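Local coordinates for agglutinin alpha chain (Artocarpus integer, PDB 4R6R), which binds D-galactose and the T-antigen disaccharide Gal-beta1,3-GalNAc as a tetrameric plant lectin and selectively recognises human IgA1, at residues 7-12 and 30-35; 54-59 and 91-96; 13-18 and 26-31. All coordinates share one frame; numbering follows the deposited sequence.

Contact 1: residues 7-12 and 30-35; sequences GAFTGI and VVYDLN. With EDO (1,2-ethanediol), chain K.
The rings of Phe9 and Tyr32 form an offset stack, centroids 4.2 Å apart and planes inclined by 18°. CD2 of Phe9 sits over the centre of one face of the Tyr32 ring, whereas CD2 of Tyr32 lies nearer the rim of the Phe9 ring. CG1 of Val30 covers the opposite face of Tyr32, and the carbonyl O of Gly11 lies in the ring plane at its edge. Beyond the stack, the phenolic OH of Tyr32 is hydrogen-bonded to Asp6.

Next to the rings, the backbone is held by Asp33: its N donates to Gly11 O over 2.9 Å, and its O receives Thr10 N at 2.8 Å together with a weak bond from Gly11 N. With OG1 of Thr10 anti to its own carbonyl carbon (chi1 -51°), the hydroxyl accepts Asn35 N at 2.7 Å in a nearly straight bond of 177°. CB and CG2 of Thr10 touch OD2 of Asp33, each at 3.4 Å, while OD1 is in a salt bridge with Arg13. Leu34 meets Leu34 of a second subunit nearby. Thr10 and Gly11 facing the single residue Asp33 make a classic beta bulge, here at one end of a hairpin of the jacalin beta-prism fold.

Contact 2: residues 54-59 and 91-96; sequences VKISLD and KTYGPY. With EDO (1,2-ethanediol), chain J.
Tyr93 and Tyr96 receive Val54, Ile56 and Leu58, with no direct hydrogen bond between 54-59 and 91-96. The tight part is a pair of CH-pi contacts. CG2 of Ile56 stands 3.7 Å from the centroid of the Tyr93 ring, only 9° off its normal, and CG1 of Val54 lies over the centre of the Tyr96 ring at 4.0 Å from the centroid. Val54 takes chi1 64°, which sets CG1 between its backbone N and carbonyl carbon, above the ring. The opposite face of Tyr96 is covered near its rim by CA of Gly94. Ile56 bridges the two rings, because its CD1 also meets CE2 of Tyr96 at 3.8 Å, tip to tip.

Toward Leu58 less surface is buried and water enters. CD2 of Leu58 still touches CE1 of Tyr93 at 3.8 Å, but Ser57 O and Tyr93 OH are joined through water: one molecule donates to both atoms, at 2.8 Å each, and lies in the plane of the Tyr93 ring at its edge. A second water repeats the link with a weak bond to the hydroxyl. Tyr93 OH is also hydrogen-bonded to Glu63. Dispersion and CH-pi attraction therefore join these two edge strands of different sheets, while water and Glu63 satisfy the phenol at the margin.

Contact 3: residues 13-18 and 26-31; sequences REINLS and GDFQVV
Backbone hydrogen bonds pair Glu14 with Val31 and Asn16 with Gln29 in antiparallel register, alternating with the non-hydrogen-bonded pairs Ile15-Val30 and Leu17-Phe28. At one end Val31 O accepts from both Arg13 N (2.8 Å) and Glu14 N (3.0 Å), so Arg13 and Glu14 face one residue in a classic beta bulge where the chain turns a corner.

Among the polar side chains, Asn16 and Gln29 run side by side, their amide planes 32° apart. ND2 of Asn16 uses both hydrogens: it donates to OE1 of Gln29 at 2.8 Å and to OE2 of Glu14 at 2.9 Å, meeting the carboxylate on its anti side. OE2 of Glu14 and OD1 of Asn16 share Lys55, whose charge probably stabilises the carboxylate, and OE1 of Glu14 is hydrogen-bonded to Ser57. At the other end Ser18 OG accepts Asp27 N at 2.9 Å, because chi1 of 75° places the hydroxyl between its own backbone N and carbonyl carbon. A water joins this hydroxyl to OD2 of Asp27, which is also in a salt bridge with Lys45, while OD1 is hydrogen-bonded to the backbone N of Ser46.

Apolar contacts lie on the other face, where CG2 of Ile15 approaches CE1 of Phe28 at 3.8 Å and CB of Leu17 comes to CD1 of the same ring. Here Phe28 meets the ring of Phe116 edge-to-face, and Ile15 and Leu17 reach Phe86 of strand 78-88. Within their own sheet the two strands are central, flanked by strand 52-57 beside 11-19 and strand 37-40 beside 25-34.

How the contacts relate
Contacts 1 and 3 hold the same hairpin, strands 11-19 and 25-34, and share Val30 and Val31; contact 2 instead joins two different sheets of the prism. Contact 1 is buried and depends on a ring stack beside a bulged backbone, contact 3 is partly buried and ruled by regular strand pairing with a polar side-chain network on one face, and contact 2 lies at the surface and relies on aliphatic-aromatic packing and water. A salt bridge from Arg13 NE to Asp33 OD1, 2.8 Å, links contacts 3 and 1. Strand 52-57 carries the sheet on from contact 3 to contact 2, with Ile15 and Leu17 neighbouring Ile56 and Val54.

Contact 1: residues 7-12 and 30-35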
loop_
_atom_site.group_PDB
_atom_site.type_symbol
_atom_site.label_atom_id
_atom_site.label_comp_id
_atom_site.label_asym_id
_atom_site.label_seq_id
_atom_site.Cartn_x
_atom_site.Cartn_y
_atom_site.Cartn_z
ATOM N N GLY A 7 9.585 13.625 4.619
ATOM C CA GLY A 7 9.470 12.310 3.954
ATOM C C GLY A 7 8.545 11.432 4.738
ATOM O O GLY A 7 7.845 11.866 5.638
ATOM N N ALA A 8 8.537 10.154 4.350
ATOM C CA ALA A 8 7.713 9.151 5.022
ATOM C C ALA A 8 8.479 8.189 5.960
ATOM O O ALA A 8 9.613 7.806 5.639
ATOM C CB ALA A 8 6.984 8.343 3.937
ATOM N N PHE A 9 7.821 7.750 7.043
ATOM C CA PHE A 9 8.483 6.977 8.099
ATOM C C PHE A 9 7.551 5.853 8.477
ATOM O O PHE A 9 6.607 5.509 7.716
ATOM C CB PHE A 9 8.876 7.912 9.284
ATOM C CG PHE A 9 9.854 8.916 8.856
ATOM C CD1 PHE A 9 11.218 8.617 8.861
ATOM C CD2 PHE A 9 9.417 10.135 8.383
ATOM C CE1 PHE A 9 12.109 9.544 8.387
ATOM C CE2 PHE A 9 10.302 11.056 7.891
ATOM C CZ PHE A 9 11.667 10.767 7.885
ATOM N N THR A 10 7.775 5.216 9.648
ATOM C CA THR A 10 7.019 4.019 10.175
ATOM C C THR A 10 5.916 4.496 11.098
ATOM O O THR A 10 5.028 3.722 11.428
ATOM C CB THR A 10 7.996 3.080 11.001
ATOM O OG1 THR A 10 9.130 2.834 10.194
ATOM C CG2 THR A 10 7.295 1.738 11.444
ATOM N N GLY A 11 5.947 5.745 11.623
ATOM C CA GLY A 11 4.967 6.176 12.591
ATOM C C GLY A 11 5.465 7.440 13.261
ATOM O O GLY A 11 6.449 8.028 12.741
ATOM N N ILE A 12 4.758 7.866 14.289
ATOM C CA ILE A 12 5.042 9.151 14.971
ATOM C C ILE A 12 5.221 8.901 16.449
ATOM O O ILE A 12 4.408 8.258 17.130
ATOM C CB ILE A 12 3.939 10.209 14.741
ATOM C CG1 ILE A 12 3.940 10.562 13.239
ATOM C CG2 ILE A 12 4.193 11.454 15.576
ATOM C CD1 ILE A 12 2.702 11.358 12.844
ATOM N N VAL A 30 9.110 16.934 14.281
ATOM C CA VAL A 30 8.548 15.643 14.615
ATOM C C VAL A 30 9.631 14.611 14.842
ATOM O O VAL A 30 10.611 14.541 14.074
ATOM C CB VAL A 30 7.642 15.156 13.466
ATOM C CG1 VAL A 30 6.949 13.814 13.758
ATOM C CG2 VAL A 30 6.549 16.208 13.116
ATOM N N VAL A 31 9.451 13.862 15.931
ATOM C CA VAL A 31 10.237 12.623 16.105
ATOM C C VAL A 31 9.397 11.460 15.560
ATOM O O VAL A 31 8.320 11.166 16.158
ATOM C CB VAL A 31 10.612 12.352 17.574
ATOM C CG1 VAL A 31 11.465 11.053 17.650
ATOM C CG2 VAL A 31 11.376 13.566 18.142
ATOM N N TYR A 32 9.810 10.908 14.431
ATOM C CA TYR A 32 9.086 9.775 13.863
ATOM C C TYR A 32 9.600 8.511 14.487
ATOM O O TYR A 32 10.660 8.480 15.156
ATOM C CB TYR A 32 9.352 9.766 12.332
ATOM C CG TYR A 32 8.873 11.005 11.625
ATOM C CD1 TYR A 32 7.503 11.115 11.279
ATOM C CD2 TYR A 32 9.725 12.111 11.385
ATOM C CE1 TYR A 32 7.051 12.265 10.601
ATOM C CE2 TYR A 32 9.257 13.256 10.710
ATOM C CZ TYR A 32 7.911 13.307 10.318
ATOM O OH TYR A 32 7.312 14.382 9.719
ATOM N N ASP A 33 8.905 7.421 14.167
ATOM C CA ASP A 33 9.547 6.104 14.296
ATOM C C ASP A 33 10.045 5.677 12.904
ATOM O O ASP A 33 9.349 5.890 11.910
ATOM C CB ASP A 33 8.557 5.055 14.749
ATOM C CG ASP A 33 9.257 3.713 15.014
ATOM O OD1 ASP A 33 10.044 3.730 15.976
ATOM O OD2 ASP A 33 9.028 2.777 14.190
ATOM N N LEU A 34 11.211 5.080 12.860
ATOM C CA LEU A 34 11.773 4.461 11.702
ATOM C C LEU A 34 12.201 3.031 12.069
ATOM O O LEU A 34 13.253 2.826 12.679
ATOM C CB LEU A 34 12.947 5.295 11.142
ATOM C CG LEU A 34 13.541 4.651 9.852
ATOM C CD1 LEU A 34 12.557 4.557 8.661
ATOM C CD2 LEU A 34 14.831 5.398 9.510
ATOM N N ASN A 35 11.351 2.116 11.645
ATOM C CA ASN A 35 11.585 0.672 11.909
ATOM C C ASN A 35 12.032 0.438 13.337
ATOM O O ASN A 35 13.004 -0.289 13.578
ATOM C CB ASN A 35 12.610 0.161 10.912
ATOM C CG ASN A 35 12.191 0.417 9.507
ATOM O OD1 ASN A 35 12.986 1.007 8.688
ATOM N ND2 ASN A 35 10.962 0.056 9.188
HETATM C C1 EDO K . 16.267 2.256 11.653
HETATM O O1 EDO K . 16.109 1.465 12.852
HETATM C C2 EDO K . 15.995 1.380 10.430
HETATM O O2 EDO K . 16.563 0.037 10.593
#

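Contact 2: residues 54-59 and 91-96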
loop_
_atom_site.group_PDB
_atom_site.type_symbol
_atom_site.label_atom_id
_atom_site.label_comp_id
_atom_site.label_asym_id
_atom_site.label_seq_id
_atom_site.Cartn_x
_atom_site.Cartn_y
_atom_site.Cartn_z
ATOM N N VAL A 54 5.257 23.496 22.800
ATOM C CA VAL A 54 4.535 22.387 23.412
ATOM C C VAL A 54 5.113 21.060 22.873
ATOM O O VAL A 54 5.478 20.936 21.687
ATOM C CB VAL A 54 3.017 22.460 23.233
ATOM C CG1 VAL A 54 2.649 22.361 21.792
ATOM C CG2 VAL A 54 2.316 21.337 24.028
ATOM N N LYS A 55 5.209 20.066 23.783
ATOM C CA LYS A 55 5.774 18.777 23.411
ATOM C C LYS A 55 4.643 17.767 23.526
ATOM O O LYS A 55 4.063 17.621 24.628
ATOM C CB LYS A 55 6.906 18.381 24.372
ATOM C CG LYS A 55 7.575 17.070 23.985
ATOM C CD LYS A 55 8.556 16.655 25.078
ATOM C CE LYS A 55 9.814 17.506 24.989
ATOM N NZ LYS A 55 10.424 17.331 23.636
ATOM N N ILE A 56 4.295 17.115 22.405
ATOM C CA ILE A 56 3.222 16.090 22.408
ATOM C C ILE A 56 3.967 14.777 22.303
ATOM O O ILE A 56 4.400 14.326 21.236
ATOM C CB ILE A 56 2.321 16.288 21.194
ATOM C CG1 ILE A 56 1.705 17.698 21.270
ATOM C CG2 ILE A 56 1.319 15.111 21.019
ATOM C CD1 ILE A 56 1.107 18.184 19.965
ATOM N N SER A 57 4.059 14.087 23.413
ATOM C CA SER A 57 4.792 12.855 23.490
ATOM C C SER A 57 3.821 11.683 23.468
ATOM O O SER A 57 3.111 11.429 24.443
ATOM C CB SER A 57 5.628 12.797 24.815
ATOM O OG SER A 57 6.669 13.750 24.757
ATOM N N LEU A 58 3.772 10.944 22.360
ATOM C CA LEU A 58 2.778 9.883 22.234
ATOM C C LEU A 58 3.314 8.592 22.804
ATOM O O LEU A 58 4.509 8.315 22.697
ATOM C CB LEU A 58 2.462 9.592 20.777
ATOM C CG LEU A 58 1.956 10.868 20.050
ATOM C CD1 LEU A 58 1.573 10.513 18.595
ATOM C CD2 LEU A 58 0.719 11.462 20.751
ATOM N N ASP A 59 2.395 7.772 23.322
ATOM C CA ASP A 59 2.792 6.459 23.856
ATOM C C ASP A 59 2.875 5.473 22.677
ATOM O O ASP A 59 2.035 4.597 22.496
ATOM C CB ASP A 59 1.764 5.999 24.945
ATOM C CG ASP A 59 2.111 4.622 25.531
ATOM O OD1 ASP A 59 3.272 4.199 25.375
ATOM O OD2 ASP A 59 1.226 3.993 26.154
ATOM N N LYS A 91 -6.259 10.482 23.659
ATOM C CA LYS A 91 -6.679 11.808 24.123
ATOM C C LYS A 91 -6.504 12.875 23.061
ATOM O O LYS A 91 -6.085 12.546 21.945
ATOM C CB LYS A 91 -5.939 12.194 25.383
ATOM C CG LYS A 91 -4.492 12.483 25.087
ATOM C CD LYS A 91 -3.710 12.738 26.381
ATOM C CE LYS A 91 -3.936 14.166 26.847
ATOM N NZ LYS A 91 -4.005 14.226 28.334
ATOM N N THR A 92 -6.843 14.113 23.370
ATOM C CA THR A 92 -6.825 15.225 22.389
ATOM C C THR A 92 -5.776 16.162 22.913
ATOM O O THR A 92 -5.732 16.450 24.140
ATOM C CB THR A 92 -8.201 15.918 22.290
ATOM O OG1 THR A 92 -9.131 14.927 21.784
ATOM C CG2 THR A 92 -8.165 17.138 21.322
ATOM N N TYR A 93 -4.925 16.652 21.976
ATOM C CA TYR A 93 -3.878 17.626 22.263
ATOM C C TYR A 93 -4.210 18.863 21.462
ATOM O O TYR A 93 -4.248 18.838 20.190
ATOM C CB TYR A 93 -2.534 17.078 21.745
ATOM C CG TYR A 93 -2.132 15.782 22.415
ATOM C CD1 TYR A 93 -2.504 14.538 21.881
ATOM C CD2 TYR A 93 -1.353 15.777 23.558
ATOM C CE1 TYR A 93 -2.132 13.335 22.480
ATOM C CE2 TYR A 93 -1.008 14.576 24.178
ATOM C CZ TYR A 93 -1.366 13.355 23.599
ATOM O OH TYR A 93 -1.063 12.144 24.179
ATOM N N GLY A 94 -4.451 19.991 22.149
ATOM C CA GLY A 94 -4.810 21.245 21.518
ATOM C C GLY A 94 -6.308 21.554 21.765
ATOM O O GLY A 94 -6.982 20.888 22.567
ATOM N N PRO A 95 -6.832 22.595 21.129
ATOM C CA PRO A 95 -6.154 23.363 20.099
ATOM C C PRO A 95 -5.010 24.251 20.554
ATOM O O PRO A 95 -4.995 24.812 21.665
ATOM C CB PRO A 95 -7.246 24.245 19.543
ATOM C CG PRO A 95 -8.180 24.456 20.723
ATOM C CD PRO A 95 -8.235 23.056 21.321
ATOM N N TYR A 96 -4.028 24.300 19.690
ATOM C CA TYR A 96 -2.857 25.224 19.821
ATOM C C TYR A 96 -3.004 26.304 18.785
ATOM O O TYR A 96 -3.207 26.009 17.612
ATOM C CB TYR A 96 -1.555 24.462 19.573
ATOM C CG TYR A 96 -1.433 23.280 20.495
ATOM C CD1 TYR A 96 -1.305 23.465 21.873
ATOM C CD2 TYR A 96 -1.485 21.971 19.978
ATOM C CE1 TYR A 96 -1.202 22.370 22.743
ATOM C CE2 TYR A 96 -1.375 20.890 20.805
ATOM C CZ TYR A 96 -1.228 21.107 22.190
ATOM O OH TYR A 96 -1.158 19.988 23.001
HETATM C C1 EDO J . 5.040 17.718 27.731
HETATM O O1 EDO J . 5.579 16.497 27.190
HETATM C C2 EDO J . 5.953 18.237 28.841
HETATM O O2 EDO J . 7.080 18.941 28.288
HETATM O O HOH W 1 0.992 12.389 26.045
HETATM O O HOH W 2 0.897 9.912 25.779
#

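Contact 3: residues 13-18 and 26-31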
loop_
_atom_site.group_PDB
_atom_site.type_symbol
_atom_site.label_atom_id
_atom_site.label_comp_id
_atom_site.label_asym_id
_atom_site.label_seq_id
_atom_site.Cartn_x
_atom_site.Cartn_y
_atom_site.Cartn_z
ATOM N N ARG A 13 6.361 9.351 16.984
ATOM C CA ARG A 13 6.617 9.262 18.423
ATOM C C ARG A 13 6.327 10.552 19.181
ATOM O O ARG A 13 5.851 10.487 20.301
ATOM C CB ARG A 13 8.078 8.830 18.703
ATOM C CG ARG A 13 8.251 7.346 18.341
ATOM C CD ARG A 13 9.777 7.025 18.299
ATOM N NE ARG A 13 10.016 5.558 18.126
ATOM C CZ ARG A 13 10.029 4.674 19.124
ATOM N NH1 ARG A 13 10.268 3.392 18.835
ATOM N NH2 ARG A 13 9.891 5.092 20.395
ATOM N N GLU A 14 6.646 11.706 18.631
ATOM C CA GLU A 14 6.471 12.966 19.348
ATOM C C GLU A 14 6.392 14.089 18.345
ATOM O O GLU A 14 7.029 14.075 17.251
ATOM C CB GLU A 14 7.714 13.155 20.234
ATOM C CG GLU A 14 7.699 14.404 21.092
ATOM C CD GLU A 14 8.938 14.404 21.989
ATOM O OE1 GLU A 14 8.906 13.693 23.032
ATOM O OE2 GLU A 14 9.932 15.091 21.695
ATOM N N ILE A 15 5.570 15.088 18.695
ATOM C CA ILE A 15 5.513 16.317 17.857
ATOM C C ILE A 15 5.881 17.474 18.791
ATOM O O ILE A 15 5.339 17.581 19.922
ATOM C CB ILE A 15 4.106 16.517 17.337
ATOM C CG1 ILE A 15 3.796 15.420 16.290
ATOM C CG2 ILE A 15 4.040 17.808 16.586
ATOM C CD1 ILE A 15 2.367 15.407 15.756
ATOM N N ASN A 16 6.825 18.270 18.344
ATOM C CA ASN A 16 7.223 19.479 19.070
ATOM C C ASN A 16 6.883 20.704 18.206
ATOM O O ASN A 16 7.462 20.902 17.151
ATOM C CB ASN A 16 8.709 19.438 19.337
ATOM C CG ASN A 16 9.079 18.361 20.307
ATOM O OD1 ASN A 16 8.862 18.483 21.502
ATOM N ND2 ASN A 16 9.650 17.319 19.790
ATOM N N LEU A 17 5.916 21.506 18.650
ATOM C CA LEU A 17 5.511 22.659 17.852
ATOM C C LEU A 17 5.417 23.872 18.774
ATOM O O LEU A 17 5.520 23.754 20.028
ATOM C CB LEU A 17 4.204 22.415 17.090
ATOM C CG LEU A 17 2.948 22.232 17.953
ATOM C CD1 LEU A 17 2.358 23.587 18.357
ATOM C CD2 LEU A 17 1.890 21.504 17.132
ATOM N N SER A 18 5.425 25.035 18.147
ATOM C CA SER A 18 5.223 26.243 18.941
ATOM C C SER A 18 4.075 27.003 18.359
ATOM O O SER A 18 3.711 26.849 17.199
ATOM C CB SER A 18 6.490 27.020 19.089
ATOM O OG SER A 18 6.802 27.696 17.865
ATOM N N GLY A 26 3.792 28.406 14.776
ATOM C CA GLY A 26 5.146 28.755 14.486
ATOM C C GLY A 26 6.032 27.575 14.094
ATOM O O GLY A 26 5.967 27.128 12.933
ATOM N N ASP A 27 6.884 27.126 15.011
ATOM C CA ASP A 27 7.882 26.100 14.678
ATOM C C ASP A 27 7.156 24.719 14.654
ATOM O O ASP A 27 6.073 24.531 15.296
ATOM C CB ASP A 27 8.867 25.961 15.831
ATOM C CG ASP A 27 9.672 27.254 16.142
ATOM O OD1 ASP A 27 9.773 28.134 15.325
ATOM O OD2 ASP A 27 10.274 27.271 17.229
ATOM N N PHE A 28 7.755 23.808 13.895
ATOM C CA PHE A 28 7.159 22.443 13.828
ATOM C C PHE A 28 8.295 21.475 13.665
ATOM O O PHE A 28 9.142 21.626 12.786
ATOM C CB PHE A 28 6.198 22.404 12.627
ATOM C CG PHE A 28 5.399 21.112 12.574
ATOM C CD1 PHE A 28 4.250 20.985 13.374
ATOM C CD2 PHE A 28 5.796 20.095 11.709
ATOM C CE1 PHE A 28 3.483 19.787 13.367
ATOM C CE2 PHE A 28 4.986 18.926 11.651
ATOM C CZ PHE A 28 3.883 18.788 12.471
ATOM N N GLN A 29 8.269 20.426 14.481
ATOM C CA GLN A 29 9.278 19.352 14.436
ATOM C C GLN A 29 8.654 18.042 14.881
ATOM O O GLN A 29 7.751 17.992 15.724
ATOM C CB GLN A 29 10.424 19.744 15.373
ATOM C CG GLN A 29 11.648 18.806 15.384
ATOM C CD GLN A 29 11.487 17.577 16.279
ATOM O OE1 GLN A 29 10.674 17.530 17.192
ATOM N NE2 GLN A 29 12.333 16.558 16.018
ATOM N N VAL A 30 9.110 16.934 14.281
ATOM C CA VAL A 30 8.548 15.643 14.615
ATOM C C VAL A 30 9.631 14.611 14.842
ATOM O O VAL A 30 10.611 14.541 14.074
ATOM C CB VAL A 30 7.642 15.156 13.466
ATOM C CG1 VAL A 30 6.949 13.814 13.758
ATOM C CG2 VAL A 30 6.549 16.208 13.116
ATOM N N VAL A 31 9.451 13.862 15.931
ATOM C CA VAL A 31 10.237 12.623 16.105
ATOM C C VAL A 31 9.397 11.460 15.560
ATOM O O VAL A 31 8.320 11.166 16.158
ATOM C CB VAL A 31 10.612 12.352 17.574
ATOM C CG1 VAL A 31 11.465 11.053 17.650
ATOM C CG2 VAL A 31 11.376 13.566 18.142
HETATM O O HOH W 3 9.420 28.796 18.996
#